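Local coordinates for protein cystathionine gamma-synthase (Xanthomonas oryzae pv. oryzae KACC 10331, PDB 6LD7) that probably makes cystathionine from cysteine and an activated homoserine ester in methionine biosynthesis, using pyridoxal 5'-phosphate as cofactor, at residues T186-P190 / A191-P195; L263-H266 / Q267-D271. The protein carries 1 engineered substitution. One frame throughout, in Å; residues are numbered along the deposited sequence.

Interaction 1: residues T186-P190 / A191-P195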
loop_
_atom_site.group_PDB
_atom_site.type_symbol
_atom_site.label_atom_id
_atom_site.label_comp_id
_atom_site.label_asym_id
_atom_site.label_seq_id
_atom_site.Cartn_x
_atom_site.Cartn_y
_atom_site.Cartn_z
ATOM N N THR C 186 9.639 23.626 -8.056
ATOM C CA THR C 186 8.390 22.882 -7.916
ATOM C C THR C 186 7.495 23.119 -9.115
ATOM O O THR C 186 7.001 22.119 -9.615
ATOM C CB THR C 186 7.638 23.253 -6.639
ATOM O OG1 THR C 186 8.454 22.868 -5.543
ATOM C CG2 THR C 186 6.302 22.570 -6.562
ATOM N N PHE C 187 7.353 24.377 -9.556
ATOM C CA PHE C 187 6.328 24.784 -10.541
ATOM C C PHE C 187 6.615 24.134 -11.884
ATOM O O PHE C 187 5.698 23.830 -12.612
ATOM C CB PHE C 187 6.234 26.283 -10.720
ATOM C CG PHE C 187 4.990 26.928 -10.205
ATOM C CD1 PHE C 187 4.473 26.589 -8.957
ATOM C CD2 PHE C 187 4.365 27.928 -10.945
ATOM C CE1 PHE C 187 3.327 27.213 -8.477
ATOM C CE2 PHE C 187 3.220 28.558 -10.457
ATOM C CZ PHE C 187 2.699 28.194 -9.228
ATOM N N LEU C 188 7.847 23.940 -12.258
ATOM C CA LEU C 188 8.124 23.428 -13.640
ATOM C C LEU C 188 8.632 21.971 -13.636
ATOM O O LEU C 188 8.617 21.309 -14.720
ATOM C CB LEU C 188 9.200 24.299 -14.321
ATOM C CG LEU C 188 8.740 25.702 -14.681
ATOM C CD1 LEU C 188 9.913 26.535 -15.232
ATOM C CD2 LEU C 188 7.665 25.571 -15.742
ATOM N N SER C 189 9.203 21.504 -12.535
ATOM C CA SER C 189 9.803 20.155 -12.421
ATOM C C SER C 189 11.098 20.144 -13.184
ATOM O O SER C 189 11.336 20.955 -14.071
ATOM C CB SER C 189 8.860 19.046 -12.924
ATOM O OG SER C 189 9.035 18.756 -14.331
ATOM N N PRO C 190 11.873 19.073 -12.995
ATOM C CA PRO C 190 13.140 18.930 -13.675
ATOM C C PRO C 190 12.996 18.707 -15.168
ATOM O O PRO C 190 13.958 18.932 -15.890
ATOM C CB PRO C 190 13.761 17.691 -13.068
ATOM C CG PRO C 190 12.971 17.464 -11.775
ATOM C CD PRO C 190 11.583 17.968 -12.049
ATOM N N ALA C 191 11.841 18.272 -15.638
ATOM C CA ALA C 191 11.690 18.055 -17.091
ATOM C C ALA C 191 11.688 19.416 -17.811
ATOM O O ALA C 191 11.864 19.406 -18.996
ATOM C CB ALA C 191 10.380 17.350 -17.353
ATOM N N LEU C 192 11.283 20.509 -17.172
ATOM C CA LEU C 192 11.092 21.835 -17.843
ATOM C C LEU C 192 12.149 22.896 -17.468
ATOM O O LEU C 192 12.268 23.890 -18.172
ATOM C CB LEU C 192 9.666 22.308 -17.551
ATOM C CG LEU C 192 8.569 21.500 -18.209
ATOM C CD1 LEU C 192 7.190 22.096 -17.962
ATOM C CD2 LEU C 192 8.866 21.306 -19.699
ATOM N N GLN C 193 12.965 22.654 -16.451
ATOM C CA GLN C 193 13.940 23.650 -15.968
ATOM C C GLN C 193 14.938 22.899 -15.119
ATOM O O GLN C 193 14.505 22.098 -14.172
ATOM C CB GLN C 193 13.244 24.810 -15.208
ATOM C CG GLN C 193 14.174 25.903 -14.762
ATOM C CD GLN C 193 13.402 26.997 -14.067
ATOM O OE1 GLN C 193 12.982 26.880 -12.850
ATOM N NE2 GLN C 193 13.250 28.097 -14.794
ATOM N N LYS C 194 16.185 23.215 -15.365
ATOM C CA LYS C 194 17.347 22.611 -14.685
ATOM C C LYS C 194 18.251 23.680 -14.091
ATOM O O LYS C 194 19.303 24.037 -14.644
ATOM C CB LYS C 194 18.092 21.728 -15.663
ATOM C CG LYS C 194 17.323 20.486 -16.097
ATOM C CD LYS C 194 18.089 19.607 -17.105
ATOM C CE LYS C 194 19.395 19.154 -16.475
ATOM N NZ LYS C 194 20.033 18.106 -17.304
ATOM N N PRO C 195 17.918 24.143 -12.874
ATOM C CA PRO C 195 18.663 25.224 -12.248
ATOM C C PRO C 195 20.142 24.912 -11.997
ATOM O O PRO C 195 20.996 25.858 -12.034
ATOM C CB PRO C 195 17.891 25.513 -10.970
ATOM C CG PRO C 195 16.519 25.018 -11.280
ATOM C CD PRO C 195 16.737 23.757 -12.103
#
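Leu188 packs on Leu192 and Gln193, the last residue of a beta turn and the one after it. Its CB lies 3.8 Å from Leu192 CB, and the two leucines cross at about a right angle. At the tip the branches part: CD2 turns to Leu192 CD1, 4.2 Å away, whereas CD1 lies 3.8 Å from Gln193 CB. The Gln193 chain runs extended, with CG anti to the backbone N (chi1 -176°), and the side chains of Leu188 and Gln193 cross at a slant.

The turn itself spans Ser189 to Leu192, with Pro190 in second place. Leu192 N donates to Ser189 O at 3.1 Å (156°), approaching from above the carbonyl plane, and Gln193 N adds a weak bond to the same oxygen. Ser189 OG does double duty: it accepts Ala191 N at 3.1 Å, the bond of an ST turn, and gives its proton to Leu188 O at 2.6 Å, in the carbonyl plane on a lone pair.

This buried loop links the adjacent parallel strands 180-184 and 202-206. Pro190 packs on helix 63-76 and His205 of strand 202-206, while Ser189, Ala191 and Leu192 meet helix 259-277.

Interaction 2: residues L263-H266 / Q267-D271; sequences LRVH and QENAD
Gln267 and Asn269 lean their flat carboxamides back toward the carbonyl oxygens of Leu263 and Val265, one turn earlier in the alpha helix 259-277; Asn269 CG comes to 3.5 Å from Val265 O. The third flat group, the His266 imidazole, has Leu263 CA at its edge, in the ring plane; it also meets Tyr210 edge-to-face, and its ND1 is hydrogen-bonded to Ile375 O.

Four successive i to i+4 backbone bonds join the two segments. Gln267 N reaches Leu263 O at 2.9 Å, and Asn269 N reaches Val265 O at 3.0 Å (162°); Glu268 with Arg264 and Ala270 with His266 complete the set. The side chains follow the same spacing. With CG anti to its own carbonyl carbon (chi1 -71°), Gln267 brings CG to 3.4 Å from Leu263 O, and the extended chain beyond delivers OE1 to Gly308 N.

The opposite charges one turn apart, Arg264 and Glu268, look outward to the subunit interface. Glu268 forms a salt bridge with Arg264 of the second subunit, and Arg264 one with Glu268 of that subunit, while Arg264 NE also bridges to Asp260. Val265 packs on Arg264 of the second subunit. This face of the helix thus contacts the second subunit, while His266, Gln267 and Asn269 are held by partners in their own chain.

Asn269 runs beside Val265, both side chains pointing the same way. Its ND2 donates to the backbone oxygens of Glu378 and Gly376, near the start of helix 380-396, and lies 3.9 Å from Val265 CG1.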
loop_
_atom_site.group_PDB
_atom_site.type_symbol
_atom_site.label_atom_id
_atom_site.label_comp_id
_atom_site.label_asym_id
_atom_site.label_seq_id
_atom_site.Cartn_x
_atom_site.Cartn_y
_atom_site.Cartn_z
ATOM N N LEU C 263 3.277 15.995 -18.961
ATOM C CA LEU C 263 3.616 17.439 -19.286
ATOM C C LEU C 263 3.325 17.730 -20.782
ATOM O O LEU C 263 2.987 18.875 -21.117
ATOM C CB LEU C 263 5.085 17.696 -18.947
ATOM C CG LEU C 263 5.329 17.904 -17.447
ATOM C CD1 LEU C 263 6.809 17.945 -17.164
ATOM C CD2 LEU C 263 4.586 19.105 -16.844
ATOM N N ARG C 264 3.492 16.797 -21.675
ATOM C CA ARG C 264 3.133 17.095 -23.101
ATOM C C ARG C 264 1.656 17.464 -23.183
ATOM O O ARG C 264 1.336 18.441 -23.811
ATOM C CB ARG C 264 3.353 15.906 -24.001
ATOM C CG ARG C 264 4.839 15.569 -24.176
ATOM C CD ARG C 264 4.717 14.247 -24.892
ATOM N NE ARG C 264 5.955 13.548 -25.005
ATOM C CZ ARG C 264 6.415 13.027 -26.131
ATOM N NH1 ARG C 264 5.772 13.207 -27.245
ATOM N NH2 ARG C 264 7.568 12.405 -26.135
ATOM N N VAL C 265 0.785 16.767 -22.475
ATOM C CA VAL C 265 -0.661 17.074 -22.541
ATOM C C VAL C 265 -0.927 18.337 -21.712
ATOM O O VAL C 265 -1.719 19.171 -22.154
ATOM C CB VAL C 265 -1.495 15.877 -22.100
ATOM C CG1 VAL C 265 -2.972 16.245 -22.138
ATOM C CG2 VAL C 265 -1.177 14.658 -22.930
ATOM N N HIS C 266 -0.350 18.455 -20.484
ATOM C CA HIS C 266 -0.594 19.621 -19.634
ATOM C C HIS C 266 -0.301 20.866 -20.506
ATOM O O HIS C 266 -1.047 21.849 -20.477
ATOM C CB HIS C 266 0.380 19.650 -18.420
ATOM C CG HIS C 266 0.057 18.753 -17.278
ATOM N ND1 HIS C 266 -1.035 18.987 -16.473
ATOM C CD2 HIS C 266 0.776 17.778 -16.698
ATOM C CE1 HIS C 266 -1.035 18.078 -15.531
ATOM N NE2 HIS C 266 0.075 17.347 -15.613
ATOM N N GLN C 267 0.840 20.882 -21.173
ATOM C CA GLN C 267 1.273 22.135 -21.878
ATOM C C GLN C 267 0.434 22.390 -23.152
ATOM O O GLN C 267 0.140 23.584 -23.464
ATOM C CB GLN C 267 2.759 22.061 -22.169
ATOM C CG GLN C 267 3.587 22.196 -20.914
ATOM C CD GLN C 267 5.059 22.272 -21.225
ATOM O OE1 GLN C 267 5.729 23.309 -21.030
ATOM N NE2 GLN C 267 5.577 21.161 -21.706
ATOM N N GLU C 268 0.012 21.348 -23.846
ATOM C CA GLU C 268 -0.945 21.491 -24.979
ATOM C C GLU C 268 -2.235 22.142 -24.471
ATOM O O GLU C 268 -2.706 23.113 -25.057
ATOM C CB GLU C 268 -1.229 20.135 -25.604
ATOM C CG GLU C 268 -2.166 20.248 -26.762
ATOM C CD GLU C 268 -2.649 18.951 -27.441
ATOM O OE1 GLU C 268 -3.691 18.977 -28.169
ATOM O OE2 GLU C 268 -1.965 17.941 -27.322
ATOM N N ASN C 269 -2.733 21.701 -23.329
ATOM C CA ASN C 269 -3.984 22.252 -22.763
ATOM C C ASN C 269 -3.774 23.707 -22.351
ATOM O O ASN C 269 -4.634 24.545 -22.638
ATOM C CB ASN C 269 -4.474 21.430 -21.576
ATOM C CG ASN C 269 -5.061 20.112 -22.031
ATOM O OD1 ASN C 269 -5.405 19.944 -23.228
ATOM N ND2 ASN C 269 -5.257 19.219 -21.070
ATOM N N ALA C 270 -2.653 24.019 -21.718
ATOM C CA ALA C 270 -2.384 25.377 -21.224
ATOM C C ALA C 270 -2.264 26.365 -22.393
ATOM O O ALA C 270 -2.852 27.451 -22.301
ATOM C CB ALA C 270 -1.128 25.386 -20.382
ATOM N N ASP C 271 -1.531 26.005 -23.437
ATOM C CA ASP C 271 -1.441 26.831 -24.690
ATOM C C ASP C 271 -2.852 27.097 -25.245
ATOM O O ASP C 271 -3.144 28.266 -25.535
ATOM C CB ASP C 271 -0.585 26.150 -25.752
ATOM C CG ASP C 271 0.878 26.056 -25.323
ATOM O OD1 ASP C 271 1.231 26.606 -24.231
ATOM O OD2 ASP C 271 1.662 25.332 -26.004
#

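How the interactions relate
Interactions 1 and 2 meet directly, so the buried loop of 186-195 rests on one side of helix 259-277. The junction is van der Waals packing against both apolar and polar atoms: Leu263 CD1 lies 3.6 Å from Ala191 CB and 3.7 Å from Ser189 OG, and Leu192 CD1 comes to 3.6 Å from Gln267 OE1. Interaction 1 sits nearer the chain centre, its centre about 8 Å from it against about 17 Å for interaction 2, and is held by turn bonds gathered on Ser189. Interaction 2 repeats i to i+4 backbone bonds, sharing its residues among the loop, the segment before helix 380-396 and the charged interface with the second subunit, a contact the loop lacks.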